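Insecticidal Delta-Endotoxin Cry8Ea1 (Bacillus Thuringiensis, PDB 3EB7) kills larvae of the beetle Holotrichia parallela, probably by inserting helices of its N-terminal bundle into gut-cell membranes to form pores. Local coordinates at residues L18-V23 / I29-S34; V39-G44 / N80-Y85; N141-L146 / A176-H181. All blocks are in the same frame, centred on the assembly; numbering follows the deposited sequence.

Overall arrangement
From the N terminus the chain meets the three contacts in series, so that none encloses or crosses another. Contact 1 closes the tight connection between helix 2-20 and helix 26-40. Contact 2 opens at the far end of helix 26-40 and closes a loop of 35 residues, mostly helical, on helix 65-93. Contact 3 pairs helix 133-153 with helix 161-191 across a further 29 residues. All lie in the N-terminal helical bundle, and they meet through side chains: Y33 of contact 1 packs on Y82 of contact 2 and on L146 of contact 3, and L142 of contact 3 touches L40, W41 and Y82. Helix 133-153, the central helix of such bundles, thus joins them.

Contact 1 of 3, residues L18-V23 / I29-S34; sequences LGKLGV and IVSLYS
K20 lays the root of its side chain over L32, CB against CD2 at 4.1 Å, before its amine goes on to S31, the residue preceding L32 in helix 26-40. With CG beside the backbone N (chi1 -61°), the chain bends about CB-CG (chi2 -53°) and again near its end, which brings NZ to S31 OG at 3.3 Å, a weak hydrogen bond. The stronger partner of NZ is the backbone carbonyl O of P28, just before the segment. Lysine suits the place because its methylene root can cover a leucine while its amine reaches the polar, outward-facing side of the helix. Beyond K20 the chain turns back through a type II beta turn closed by V23 N to K20 O, 3.1 Å. G22 takes the third position, where phi is positive (76°), a conformation that glycine adopts easily. The turn brings V23 alongside the helix, and its carbonyl O lies 3.9 Å from CD1 of I29. I29 also reaches D149, I152 and F153 of helix 133-153, so a branched apolar residue fills the angle between the turn and the bundle interior. The chemistry is that of a compact turn between two consecutive helices: leucine and isoleucine give it an apolar floor, while the lysine amine, shared between a carbonyl and a hydroxyl, fastens its exposed margin without a salt bridge between the two segments.

Contact 2 of 3, residues V39-G44 / N80-Y85; sequences VLWPGG and NNYQLY
W41 meets Y82 through the outer corner of its six-membered ring, where CH2 lies 3.7 Å from Y82 CD1. The neighbouring CZ3 is 4.0 Å from that same CD1. The planes are tilted by 27°, but the centroids stand 5.4 Å apart, so the rings are slid past one another and barely overlap; this is not a full stack. W41 is the first residue to leave helical geometry after helix 26-40, and its chi1 of -67° sets CG beside the backbone N and sends the indole toward helix 65-93. Around this pair come the residues that hold it. CB of L40 lies over the rim of one face of the indole, 3.7 Å above the plane. NE1 of W41 donates to the carbonyl O of L75, which should restrict rotation of the indole, and W48 meets it at about 50°. Y82 is wedged among Y33 and I37 of helix 26-40, L112 of helix 99-119 and L142 of helix 133-153. Tryptophan suits this place because one large ring spans the gap between helices while L75 satisfies its single N-H. The join is therefore dispersive, carbon against carbon, while the indole's one polar group is bonded outside the two segments.

Contact 3 of 3, residues N141-L146 / A176-H181; sequences NLHLLL and AQYSDH
A buried helix-to-helix contact of mixed polar and apolar character joins helix 133-153 to helix 161-191 within the alpha-helical bundle of the three-domain Cry toxins, whose central helix is 133-153. Nearly all of it rests on one residue of the second helix, Y178, met by two consecutive residues of the first, H143 at its hydroxyl and L144 along its edge. The phenol extends from its helix and lies between the two backbones. L144 slides past it in the opposite direction and meets the ring at its edge, near its plane: CG approaches Y178 CD1 to 3.7 Å, and CD2 of L144 lies 3.9 Å from CE1 of Y178. A forked leucine suits this place because its branches follow the rim of the ring, while L174 and I175 of the facing helix enclose the leucine further.

The polar end of the tyrosine is taken by H143. Its imidazole, with CG anti to the backbone N (chi1 -168°), crosses the phenol at about a right angle as a side chain, yet the two rings meet rim to rim, their planes 46° apart and neither over the other's face. F116 stacks against the imidazole. Histidine suits a buried spot such as this because it has a nitrogen for each of two partners: NE2 bonds D113 OD2 of helix 99-119, which may polarise the ring, and ND1 meets Y178 OH in the imidazole plane at 2.7 Å, in a nearly straight hydrogen bond of 162°.

Contact 1 of 3, residues L18-V23 / I29-S34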
ATOM      1  N   LEU A  18     -10.447   2.313  -4.669  1.00 25.89           N
ATOM      2  CA  LEU A  18     -10.046   1.065  -5.278  1.00 27.33           C
ATOM      3  C   LEU A  18     -11.275   0.335  -5.834  1.00 27.98           C
ATOM      4  O   LEU A  18     -11.185  -0.341  -6.857  1.00 29.41           O
ATOM      5  CB  LEU A  18      -9.297   0.209  -4.238  1.00 27.30           C
ATOM      6  CG  LEU A  18      -7.914  -0.433  -4.455  1.00 28.67           C
ATOM      7  CD1 LEU A  18      -7.074   0.168  -5.543  1.00 26.88           C
ATOM      8  CD2 LEU A  18      -7.141  -0.462  -3.138  1.00 27.82           C
ATOM      9  N   GLY A  19     -12.431   0.498  -5.182  1.00 28.46           N
ATOM     10  CA  GLY A  19     -13.692  -0.130  -5.611  1.00 28.16           C
ATOM     11  C   GLY A  19     -14.336   0.514  -6.831  1.00 29.32           C
ATOM     12  O   GLY A  19     -15.176  -0.115  -7.508  1.00 28.83           O
ATOM     13  N   LYS A  20     -13.954   1.764  -7.125  1.00 29.41           N
ATOM     14  CA  LYS A  20     -14.463   2.489  -8.293  1.00 29.44           C
ATOM     15  C   LYS A  20     -13.424   2.735  -9.411  1.00 29.67           C
ATOM     16  O   LYS A  20     -13.669   3.493 -10.357  1.00 30.23           O
ATOM     17  CB  LYS A  20     -15.029   3.854  -7.856  1.00 30.65           C
ATOM     18  CG  LYS A  20     -16.223   3.847  -6.864  1.00 30.68           C
ATOM     19  CD  LYS A  20     -17.390   2.999  -7.319  1.00 34.60           C
ATOM     20  CE  LYS A  20     -18.530   2.960  -6.266  1.00 34.84           C
ATOM     21  NZ  LYS A  20     -19.174   4.290  -6.105  1.00 34.09           N
ATOM     22  N   LEU A  21     -12.249   2.129  -9.302  1.00 29.80           N
ATOM     23  CA  LEU A  21     -11.153   2.422 -10.226  1.00 29.36           C
ATOM     24  C   LEU A  21     -11.566   2.169 -11.685  1.00 30.32           C
ATOM     25  O   LEU A  21     -12.083   1.112 -12.008  1.00 29.54           O
ATOM     26  CB  LEU A  21      -9.899   1.632  -9.825  1.00 28.64           C
ATOM     27  CG  LEU A  21      -8.536   2.316  -9.823  1.00 27.61           C
ATOM     28  CD1 LEU A  21      -8.553   3.665  -9.115  1.00 23.01           C
ATOM     29  CD2 LEU A  21      -7.526   1.396  -9.167  1.00 28.76           C
ATOM     30  N   GLY A  22     -11.393   3.187 -12.538  1.00 31.83           N
ATOM     31  CA  GLY A  22     -11.691   3.094 -13.977  1.00 33.85           C
ATOM     32  C   GLY A  22     -13.160   3.140 -14.392  1.00 35.32           C
ATOM     33  O   GLY A  22     -13.478   3.056 -15.585  1.00 35.08           O
ATOM     34  N   VAL A  23     -14.071   3.276 -13.433  1.00 36.32           N
ATOM     35  CA  VAL A  23     -15.504   3.300 -13.783  1.00 37.97           C
ATOM     36  C   VAL A  23     -15.880   4.637 -14.463  1.00 38.54           C
ATOM     37  O   VAL A  23     -15.595   5.705 -13.912  1.00 38.86           O
ATOM     38  CB  VAL A  23     -16.390   2.990 -12.539  1.00 38.12           C
ATOM     39  CG1 VAL A  23     -17.856   3.139 -12.860  1.00 37.90           C
ATOM     40  CG2 VAL A  23     -16.098   1.562 -12.031  1.00 38.25           C
ATOM     41  N   ILE A  29     -19.841   7.649  -9.869  1.00 28.60           N
ATOM     42  CA  ILE A  29     -19.043   8.836  -9.622  1.00 27.43           C
ATOM     43  C   ILE A  29     -19.744   9.782  -8.630  1.00 28.30           C
ATOM     44  O   ILE A  29     -19.094  10.389  -7.768  1.00 27.38           O
ATOM     45  CB  ILE A  29     -18.599   9.514 -10.973  1.00 28.02           C
ATOM     46  CG1 ILE A  29     -17.489   8.683 -11.633  1.00 26.18           C
ATOM     47  CG2 ILE A  29     -18.128  10.999 -10.813  1.00 24.99           C
ATOM     48  CD1 ILE A  29     -17.177   9.115 -13.000  1.00 27.29           C
ATOM     49  N   VAL A  30     -21.070   9.878  -8.720  1.00 28.86           N
ATOM     50  CA  VAL A  30     -21.831  10.730  -7.796  1.00 29.65           C
ATOM     51  C   VAL A  30     -21.794  10.124  -6.392  1.00 30.10           C
ATOM     52  O   VAL A  30     -21.541  10.822  -5.398  1.00 30.59           O
ATOM     53  CB  VAL A  30     -23.270  10.938  -8.292  1.00 30.04           C
ATOM     54  CG1 VAL A  30     -24.165  11.568  -7.200  1.00 31.10           C
ATOM     55  CG2 VAL A  30     -23.242  11.814  -9.529  1.00 29.78           C
ATOM     56  N   SER A  31     -22.004   8.814  -6.346  1.00 29.96           N
ATOM     57  CA  SER A  31     -21.920   8.013  -5.155  1.00 30.41           C
ATOM     58  C   SER A  31     -20.538   8.085  -4.452  1.00 30.45           C
ATOM     59  O   SER A  31     -20.449   8.124  -3.216  1.00 30.79           O
ATOM     60  CB  SER A  31     -22.271   6.564  -5.550  1.00 30.77           C
ATOM     61  OG  SER A  31     -21.785   5.623  -4.593  1.00 32.13           O
ATOM     62  N   LEU A  32     -19.476   8.067  -5.254  1.00 29.95           N
ATOM     63  CA  LEU A  32     -18.102   8.201  -4.803  1.00 29.43           C
ATOM     64  C   LEU A  32     -17.842   9.565  -4.149  1.00 28.59           C
ATOM     65  O   LEU A  32     -17.317   9.622  -3.051  1.00 29.12           O
ATOM     66  CB  LEU A  32     -17.159   7.989  -6.003  1.00 29.55           C
ATOM     67  CG  LEU A  32     -15.664   8.281  -5.860  1.00 30.33           C
ATOM     68  CD1 LEU A  32     -15.040   7.488  -4.676  1.00 29.87           C
ATOM     69  CD2 LEU A  32     -14.967   7.936  -7.174  1.00 30.17           C
ATOM     70  N   TYR A  33     -18.183  10.648  -4.836  1.00 28.08           N
ATOM     71  CA  TYR A  33     -18.087  12.022  -4.302  1.00 28.06           C
ATOM     72  C   TYR A  33     -18.879  12.202  -3.020  1.00 28.17           C
ATOM     73  O   TYR A  33     -18.439  12.887  -2.088  1.00 27.48           O
ATOM     74  CB  TYR A  33     -18.571  13.063  -5.326  1.00 28.30           C
ATOM     75  CG  TYR A  33     -17.491  13.512  -6.266  1.00 29.64           C
ATOM     76  CD1 TYR A  33     -17.567  13.266  -7.642  1.00 30.20           C
ATOM     77  CD2 TYR A  33     -16.371  14.152  -5.778  1.00 31.92           C
ATOM     78  CE1 TYR A  33     -16.548  13.661  -8.511  1.00 29.80           C
ATOM     79  CE2 TYR A  33     -15.351  14.555  -6.629  1.00 33.93           C
ATOM     80  CZ  TYR A  33     -15.442  14.303  -7.992  1.00 31.42           C
ATOM     81  OH  TYR A  33     -14.404  14.737  -8.779  1.00 31.19           O
ATOM     82  N   SER A  34     -20.057  11.591  -2.982  1.00 28.62           N
ATOM     83  CA  SER A  34     -20.854  11.577  -1.765  1.00 30.09           C
ATOM     84  C   SER A  34     -20.090  10.983  -0.542  1.00 29.40           C
ATOM     85  O   SER A  34     -20.056  11.569   0.549  1.00 29.24           O
ATOM     86  CB  SER A  34     -22.142  10.811  -2.011  1.00 30.30           C
ATOM     87  OG  SER A  34     -22.907  10.937  -0.839  1.00 34.62           O
TER

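Contact 2 of 3, residues V39-G44 / N80-Y85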
ATOM      1  N   VAL A  39     -16.395  11.875   4.263  1.00 26.11           N
ATOM      2  CA  VAL A  39     -15.208  11.499   5.009  1.00 24.24           C
ATOM      3  C   VAL A  39     -14.353  12.757   5.243  1.00 24.19           C
ATOM      4  O   VAL A  39     -13.933  13.031   6.379  1.00 24.42           O
ATOM      5  CB  VAL A  39     -14.430  10.363   4.290  1.00 24.72           C
ATOM      6  CG1 VAL A  39     -13.126   9.968   5.045  1.00 23.58           C
ATOM      7  CG2 VAL A  39     -15.317   9.148   4.128  1.00 24.45           C
ATOM      8  N   LEU A  40     -14.150  13.550   4.191  1.00 23.20           N
ATOM      9  CA  LEU A  40     -13.247  14.694   4.257  1.00 22.24           C
ATOM     10  C   LEU A  40     -13.856  15.956   4.869  1.00 22.49           C
ATOM     11  O   LEU A  40     -13.156  16.794   5.417  1.00 21.68           O
ATOM     12  CB  LEU A  40     -12.613  14.951   2.877  1.00 22.68           C
ATOM     13  CG  LEU A  40     -11.605  13.874   2.408  1.00 21.80           C
ATOM     14  CD1 LEU A  40     -11.203  14.063   0.955  1.00 19.93           C
ATOM     15  CD2 LEU A  40     -10.371  13.843   3.305  1.00 20.95           C
ATOM     16  N   TRP A  41     -15.171  16.078   4.792  1.00 23.73           N
ATOM     17  CA  TRP A  41     -15.855  17.216   5.397  1.00 25.20           C
ATOM     18  C   TRP A  41     -17.041  16.715   6.221  1.00 26.68           C
ATOM     19  O   TRP A  41     -18.192  16.853   5.796  1.00 27.30           O
ATOM     20  CB  TRP A  41     -16.269  18.242   4.337  1.00 23.87           C
ATOM     21  CG  TRP A  41     -15.085  18.916   3.708  1.00 24.75           C
ATOM     22  CD1 TRP A  41     -14.335  19.951   4.235  1.00 24.09           C
ATOM     23  CD2 TRP A  41     -14.470  18.581   2.458  1.00 22.89           C
ATOM     24  NE1 TRP A  41     -13.311  20.274   3.378  1.00 22.28           N
ATOM     25  CE2 TRP A  41     -13.372  19.456   2.283  1.00 22.93           C
ATOM     26  CE3 TRP A  41     -14.758  17.642   1.453  1.00 23.37           C
ATOM     27  CZ2 TRP A  41     -12.559  19.425   1.127  1.00 24.26           C
ATOM     28  CZ3 TRP A  41     -13.949  17.602   0.320  1.00 23.44           C
ATOM     29  CH2 TRP A  41     -12.865  18.498   0.160  1.00 22.99           C
ATOM     30  N   PRO A  42     -16.755  16.109   7.396  1.00 28.54           N
ATOM     31  CA  PRO A  42     -17.843  15.624   8.247  1.00 29.37           C
ATOM     32  C   PRO A  42     -18.610  16.751   8.968  1.00 30.81           C
ATOM     33  O   PRO A  42     -19.727  16.517   9.455  1.00 31.13           O
ATOM     34  CB  PRO A  42     -17.148  14.692   9.241  1.00 29.75           C
ATOM     35  CG  PRO A  42     -15.640  14.720   8.891  1.00 29.45           C
ATOM     36  CD  PRO A  42     -15.418  15.878   8.000  1.00 28.63           C
ATOM     37  N   GLY A  43     -18.056  17.966   8.986  1.00 31.33           N
ATOM     38  CA  GLY A  43     -18.726  19.110   9.620  1.00 31.73           C
ATOM     39  C   GLY A  43     -18.425  19.276  11.107  1.00 32.38           C
ATOM     40  O   GLY A  43     -18.169  18.300  11.808  1.00 32.19           O
ATOM     41  N   GLY A  44     -18.438  20.528  11.578  1.00 32.80           N
ATOM     42  CA  GLY A  44     -18.183  20.866  12.985  1.00 32.92           C
ATOM     43  C   GLY A  44     -16.744  20.758  13.473  1.00 33.32           C
ATOM     44  O   GLY A  44     -16.462  21.028  14.661  1.00 34.68           O
ATOM     45  N   ASN A  80     -16.924  23.548   1.117  1.00 27.97           N
ATOM     46  CA  ASN A  80     -18.186  24.210   0.808  1.00 28.78           C
ATOM     47  C   ASN A  80     -18.451  24.190  -0.688  1.00 28.61           C
ATOM     48  O   ASN A  80     -19.569  23.951  -1.119  1.00 28.77           O
ATOM     49  CB  ASN A  80     -18.209  25.663   1.341  1.00 28.76           C
ATOM     50  CG  ASN A  80     -18.119  25.734   2.873  1.00 31.92           C
ATOM     51  OD1 ASN A  80     -18.698  24.904   3.601  1.00 31.87           O
ATOM     52  ND2 ASN A  80     -17.381  26.725   3.367  1.00 31.96           N
ATOM     53  N   ASN A  81     -17.406  24.453  -1.474  1.00 28.47           N
ATOM     54  CA  ASN A  81     -17.501  24.421  -2.930  1.00 28.20           C
ATOM     55  C   ASN A  81     -17.689  23.023  -3.521  1.00 27.90           C
ATOM     56  O   ASN A  81     -18.279  22.880  -4.590  1.00 27.76           O
ATOM     57  CB  ASN A  81     -16.293  25.127  -3.544  1.00 28.47           C
ATOM     58  CG  ASN A  81     -16.423  26.638  -3.491  1.00 29.22           C
ATOM     59  OD1 ASN A  81     -17.274  27.219  -4.165  1.00 33.43           O
ATOM     60  ND2 ASN A  81     -15.603  27.275  -2.685  1.00 26.85           N
ATOM     61  N   TYR A  82     -17.183  22.008  -2.823  1.00 27.52           N
ATOM     62  CA  TYR A  82     -17.443  20.618  -3.166  1.00 28.08           C
ATOM     63  C   TYR A  82     -18.892  20.172  -2.953  1.00 28.68           C
ATOM     64  O   TYR A  82     -19.380  19.361  -3.729  1.00 28.36           O
ATOM     65  CB  TYR A  82     -16.500  19.692  -2.413  1.00 27.34           C
ATOM     66  CG  TYR A  82     -15.364  19.184  -3.272  1.00 28.04           C
ATOM     67  CD1 TYR A  82     -14.063  19.700  -3.132  1.00 25.31           C
ATOM     68  CD2 TYR A  82     -15.594  18.175  -4.237  1.00 27.12           C
ATOM     69  CE1 TYR A  82     -13.019  19.225  -3.935  1.00 24.23           C
ATOM     70  CE2 TYR A  82     -14.580  17.692  -5.022  1.00 25.86           C
ATOM     71  CZ  TYR A  82     -13.295  18.220  -4.871  1.00 26.89           C
ATOM     72  OH  TYR A  82     -12.300  17.734  -5.663  1.00 28.75           O
ATOM     73  N   GLN A  83     -19.566  20.679  -1.909  1.00 29.53           N
ATOM     74  CA  GLN A  83     -21.005  20.390  -1.693  1.00 31.73           C
ATOM     75  C   GLN A  83     -21.845  20.892  -2.867  1.00 31.55           C
ATOM     76  O   GLN A  83     -22.705  20.181  -3.366  1.00 32.48           O
ATOM     77  CB  GLN A  83     -21.536  21.004  -0.397  1.00 32.00           C
ATOM     78  CG  GLN A  83     -20.556  20.895   0.749  1.00 36.01           C
ATOM     79  CD  GLN A  83     -21.120  20.152   1.933  1.00 41.37           C
ATOM     80  OE1 GLN A  83     -21.373  18.930   1.865  1.00 42.91           O
ATOM     81  NE2 GLN A  83     -21.308  20.875   3.048  1.00 41.93           N
ATOM     82  N   LEU A  84     -21.551  22.108  -3.303  1.00 31.25           N
ATOM     83  CA  LEU A  84     -22.217  22.750  -4.416  1.00 31.15           C
ATOM     84  C   LEU A  84     -21.962  22.028  -5.748  1.00 31.37           C
ATOM     85  O   LEU A  84     -22.855  21.934  -6.584  1.00 30.58           O
ATOM     86  CB  LEU A  84     -21.791  24.216  -4.508  1.00 30.34           C
ATOM     87  CG  LEU A  84     -21.955  25.067  -3.251  1.00 28.86           C
ATOM     88  CD1 LEU A  84     -21.257  26.392  -3.434  1.00 26.99           C
ATOM     89  CD2 LEU A  84     -23.429  25.290  -2.898  1.00 31.83           C
ATOM     90  N   TYR A  85     -20.738  21.544  -5.945  1.00 31.87           N
ATOM     91  CA  TYR A  85     -20.413  20.722  -7.108  1.00 31.77           C
ATOM     92  C   TYR A  85     -21.155  19.385  -7.042  1.00 32.08           C
ATOM     93  O   TYR A  85     -21.718  18.944  -8.036  1.00 31.33           O
ATOM     94  CB  TYR A  85     -18.914  20.500  -7.204  1.00 31.77           C
ATOM     95  CG  TYR A  85     -18.481  19.597  -8.325  1.00 31.98           C
ATOM     96  CD1 TYR A  85     -18.822  19.881  -9.664  1.00 31.68           C
ATOM     97  CD2 TYR A  85     -17.684  18.472  -8.067  1.00 31.56           C
ATOM     98  CE1 TYR A  85     -18.401  19.045 -10.695  1.00 31.46           C
ATOM     99  CE2 TYR A  85     -17.263  17.619  -9.105  1.00 30.63           C
ATOM    100  CZ  TYR A  85     -17.611  17.922 -10.405  1.00 31.86           C
ATOM    101  OH  TYR A  85     -17.188  17.096 -11.424  1.00 32.83           O
TER

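Contact 3 of 3, residues N141-L146 / A176-H181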
ATOM      1  N   ASN A 141      -4.962  14.154  -4.617  1.00 19.79           N
ATOM      2  CA  ASN A 141      -5.896  13.088  -5.009  1.00 20.26           C
ATOM      3  C   ASN A 141      -7.225  13.667  -5.525  1.00 20.52           C
ATOM      4  O   ASN A 141      -7.675  13.353  -6.627  1.00 21.70           O
ATOM      5  CB  ASN A 141      -6.108  12.110  -3.841  1.00 19.46           C
ATOM      6  CG  ASN A 141      -7.125  11.010  -4.155  1.00 21.39           C
ATOM      7  OD1 ASN A 141      -8.151  10.870  -3.470  1.00 25.84           O
ATOM      8  ND2 ASN A 141      -6.842  10.214  -5.158  1.00 18.51           N
ATOM      9  N   LEU A 142      -7.850  14.517  -4.715  1.00 20.86           N
ATOM     10  CA  LEU A 142      -9.096  15.162  -5.091  1.00 20.60           C
ATOM     11  C   LEU A 142      -9.014  15.912  -6.421  1.00 20.88           C
ATOM     12  O   LEU A 142      -9.932  15.799  -7.264  1.00 20.04           O
ATOM     13  CB  LEU A 142      -9.572  16.095  -3.978  1.00 20.06           C
ATOM     14  CG  LEU A 142     -10.151  15.418  -2.738  1.00 20.90           C
ATOM     15  CD1 LEU A 142     -10.489  16.488  -1.673  1.00 20.78           C
ATOM     16  CD2 LEU A 142     -11.379  14.511  -3.055  1.00 15.68           C
ATOM     17  N   HIS A 143      -7.910  16.658  -6.596  1.00 20.58           N
ATOM     18  CA  HIS A 143      -7.693  17.470  -7.795  1.00 20.40           C
ATOM     19  C   HIS A 143      -7.602  16.631  -9.061  1.00 21.31           C
ATOM     20  O   HIS A 143      -8.220  16.973 -10.063  1.00 23.41           O
ATOM     21  CB  HIS A 143      -6.456  18.382  -7.649  1.00 19.91           C
ATOM     22  CG  HIS A 143      -6.369  19.431  -8.715  1.00 19.71           C
ATOM     23  ND1 HIS A 143      -5.190  20.052  -9.065  1.00 16.08           N
ATOM     24  CD2 HIS A 143      -7.324  19.939  -9.540  1.00 19.87           C
ATOM     25  CE1 HIS A 143      -5.428  20.916 -10.033  1.00 19.40           C
ATOM     26  NE2 HIS A 143      -6.715  20.864 -10.343  1.00 19.33           N
ATOM     27  N   LEU A 144      -6.880  15.514  -9.018  1.00 21.02           N
ATOM     28  CA  LEU A 144      -6.804  14.593 -10.146  1.00 20.47           C
ATOM     29  C   LEU A 144      -8.105  13.840 -10.446  1.00 21.76           C
ATOM     30  O   LEU A 144      -8.366  13.465 -11.617  1.00 21.69           O
ATOM     31  CB  LEU A 144      -5.690  13.566  -9.898  1.00 20.77           C
ATOM     32  CG  LEU A 144      -4.268  14.095  -9.672  1.00 18.97           C
ATOM     33  CD1 LEU A 144      -3.299  12.954  -9.349  1.00 16.18           C
ATOM     34  CD2 LEU A 144      -3.797  14.905 -10.899  1.00 16.08           C
ATOM     35  N   LEU A 145      -8.921  13.569  -9.425  1.00 21.58           N
ATOM     36  CA  LEU A 145     -10.221  12.966  -9.685  1.00 21.99           C
ATOM     37  C   LEU A 145     -11.169  13.955 -10.372  1.00 23.17           C
ATOM     38  O   LEU A 145     -12.063  13.546 -11.149  1.00 23.58           O
ATOM     39  CB  LEU A 145     -10.853  12.531  -8.386  1.00 22.43           C
ATOM     40  CG  LEU A 145     -10.360  11.269  -7.699  1.00 23.24           C
ATOM     41  CD1 LEU A 145     -10.764  11.358  -6.232  1.00 21.97           C
ATOM     42  CD2 LEU A 145     -10.993  10.029  -8.405  1.00 20.87           C
ATOM     43  N   LEU A 146     -10.976  15.243 -10.077  1.00 23.29           N
ATOM     44  CA  LEU A 146     -11.794  16.310 -10.618  1.00 24.40           C
ATOM     45  C   LEU A 146     -11.497  16.432 -12.106  1.00 25.62           C
ATOM     46  O   LEU A 146     -12.407  16.406 -12.952  1.00 26.47           O
ATOM     47  CB  LEU A 146     -11.481  17.643  -9.912  1.00 24.10           C
ATOM     48  CG  LEU A 146     -12.357  18.808 -10.375  1.00 25.43           C
ATOM     49  CD1 LEU A 146     -13.758  18.653  -9.874  1.00 23.88           C
ATOM     50  CD2 LEU A 146     -11.805  20.140  -9.932  1.00 27.65           C
ATOM     51  N   ALA A 176       2.189  13.342 -12.732  1.00 20.62           N
ATOM     52  CA  ALA A 176       3.661  13.343 -12.591  1.00 21.40           C
ATOM     53  C   ALA A 176       4.127  14.209 -11.442  1.00 21.22           C
ATOM     54  O   ALA A 176       4.850  13.744 -10.572  1.00 22.70           O
ATOM     55  CB  ALA A 176       4.346  13.781 -13.899  1.00 21.03           C
ATOM     56  N   GLN A 177       3.716  15.464 -11.433  1.00 21.58           N
ATOM     57  CA  GLN A 177       4.179  16.415 -10.414  1.00 22.81           C
ATOM     58  C   GLN A 177       3.769  16.020  -8.983  1.00 21.11           C
ATOM     59  O   GLN A 177       4.597  16.036  -8.091  1.00 22.13           O
ATOM     60  CB  GLN A 177       3.694  17.833 -10.753  1.00 21.98           C
ATOM     61  CG  GLN A 177       3.800  18.792  -9.560  1.00 26.33           C
ATOM     62  CD  GLN A 177       3.310  20.234  -9.824  1.00 27.21           C
ATOM     63  OE1 GLN A 177       3.544  20.811 -10.895  1.00 34.11           O
ATOM     64  NE2 GLN A 177       2.629  20.815  -8.827  1.00 31.20           N
ATOM     65  N   TYR A 178       2.495  15.672  -8.777  1.00 20.23           N
ATOM     66  CA  TYR A 178       1.988  15.233  -7.472  1.00 18.87           C
ATOM     67  C   TYR A 178       2.626  13.911  -7.037  1.00 18.92           C
ATOM     68  O   TYR A 178       2.915  13.736  -5.875  1.00 18.40           O
ATOM     69  CB  TYR A 178       0.447  15.089  -7.470  1.00 18.22           C
ATOM     70  CG  TYR A 178      -0.366  16.376  -7.701  1.00 17.12           C
ATOM     71  CD1 TYR A 178      -1.691  16.312  -8.133  1.00 15.87           C
ATOM     72  CD2 TYR A 178       0.192  17.632  -7.503  1.00 14.76           C
ATOM     73  CE1 TYR A 178      -2.437  17.461  -8.360  1.00 16.74           C
ATOM     74  CE2 TYR A 178      -0.534  18.801  -7.728  1.00 16.77           C
ATOM     75  CZ  TYR A 178      -1.851  18.720  -8.151  1.00 17.87           C
ATOM     76  OH  TYR A 178      -2.585  19.884  -8.346  1.00 17.43           O
ATOM     77  N   SER A 179       2.842  12.974  -7.959  1.00 18.89           N
ATOM     78  CA  SER A 179       3.505  11.737  -7.586  1.00 19.56           C
ATOM     79  C   SER A 179       4.918  12.040  -7.095  1.00 19.95           C
ATOM     80  O   SER A 179       5.336  11.558  -6.041  1.00 20.64           O
ATOM     81  CB  SER A 179       3.532  10.736  -8.747  1.00 19.65           C
ATOM     82  OG  SER A 179       2.231  10.420  -9.206  1.00 19.57           O
ATOM     83  N   ASP A 180       5.633  12.875  -7.839  1.00 19.98           N
ATOM     84  CA  ASP A 180       7.047  13.177  -7.540  1.00 20.15           C
ATOM     85  C   ASP A 180       7.208  13.872  -6.198  1.00 19.30           C
ATOM     86  O   ASP A 180       8.053  13.482  -5.396  1.00 19.50           O
ATOM     87  CB  ASP A 180       7.658  14.010  -8.678  1.00 19.66           C
ATOM     88  CG  ASP A 180       8.007  13.158  -9.910  1.00 21.87           C
ATOM     89  OD1 ASP A 180       8.066  11.896  -9.807  1.00 22.52           O
ATOM     90  OD2 ASP A 180       8.266  13.756 -10.991  1.00 25.97           O
ATOM     91  N   HIS A 181       6.345  14.850  -5.930  1.00 18.84           N
ATOM     92  CA  HIS A 181       6.364  15.564  -4.656  1.00 18.69           C
ATOM     93  C   HIS A 181       6.157  14.594  -3.455  1.00 18.98           C
ATOM     94  O   HIS A 181       6.920  14.607  -2.498  1.00 19.80           O
ATOM     95  CB  HIS A 181       5.333  16.713  -4.686  1.00 17.92           C
ATOM     96  CG  HIS A 181       5.224  17.456  -3.387  1.00 16.47           C
ATOM     97  ND1 HIS A 181       5.964  18.590  -3.108  1.00 12.66           N
ATOM     98  CD2 HIS A 181       4.491  17.202  -2.278  1.00 13.40           C
ATOM     99  CE1 HIS A 181       5.663  19.021  -1.901  1.00 14.87           C
ATOM    100  NE2 HIS A 181       4.772  18.201  -1.370  1.00 15.18           N
TER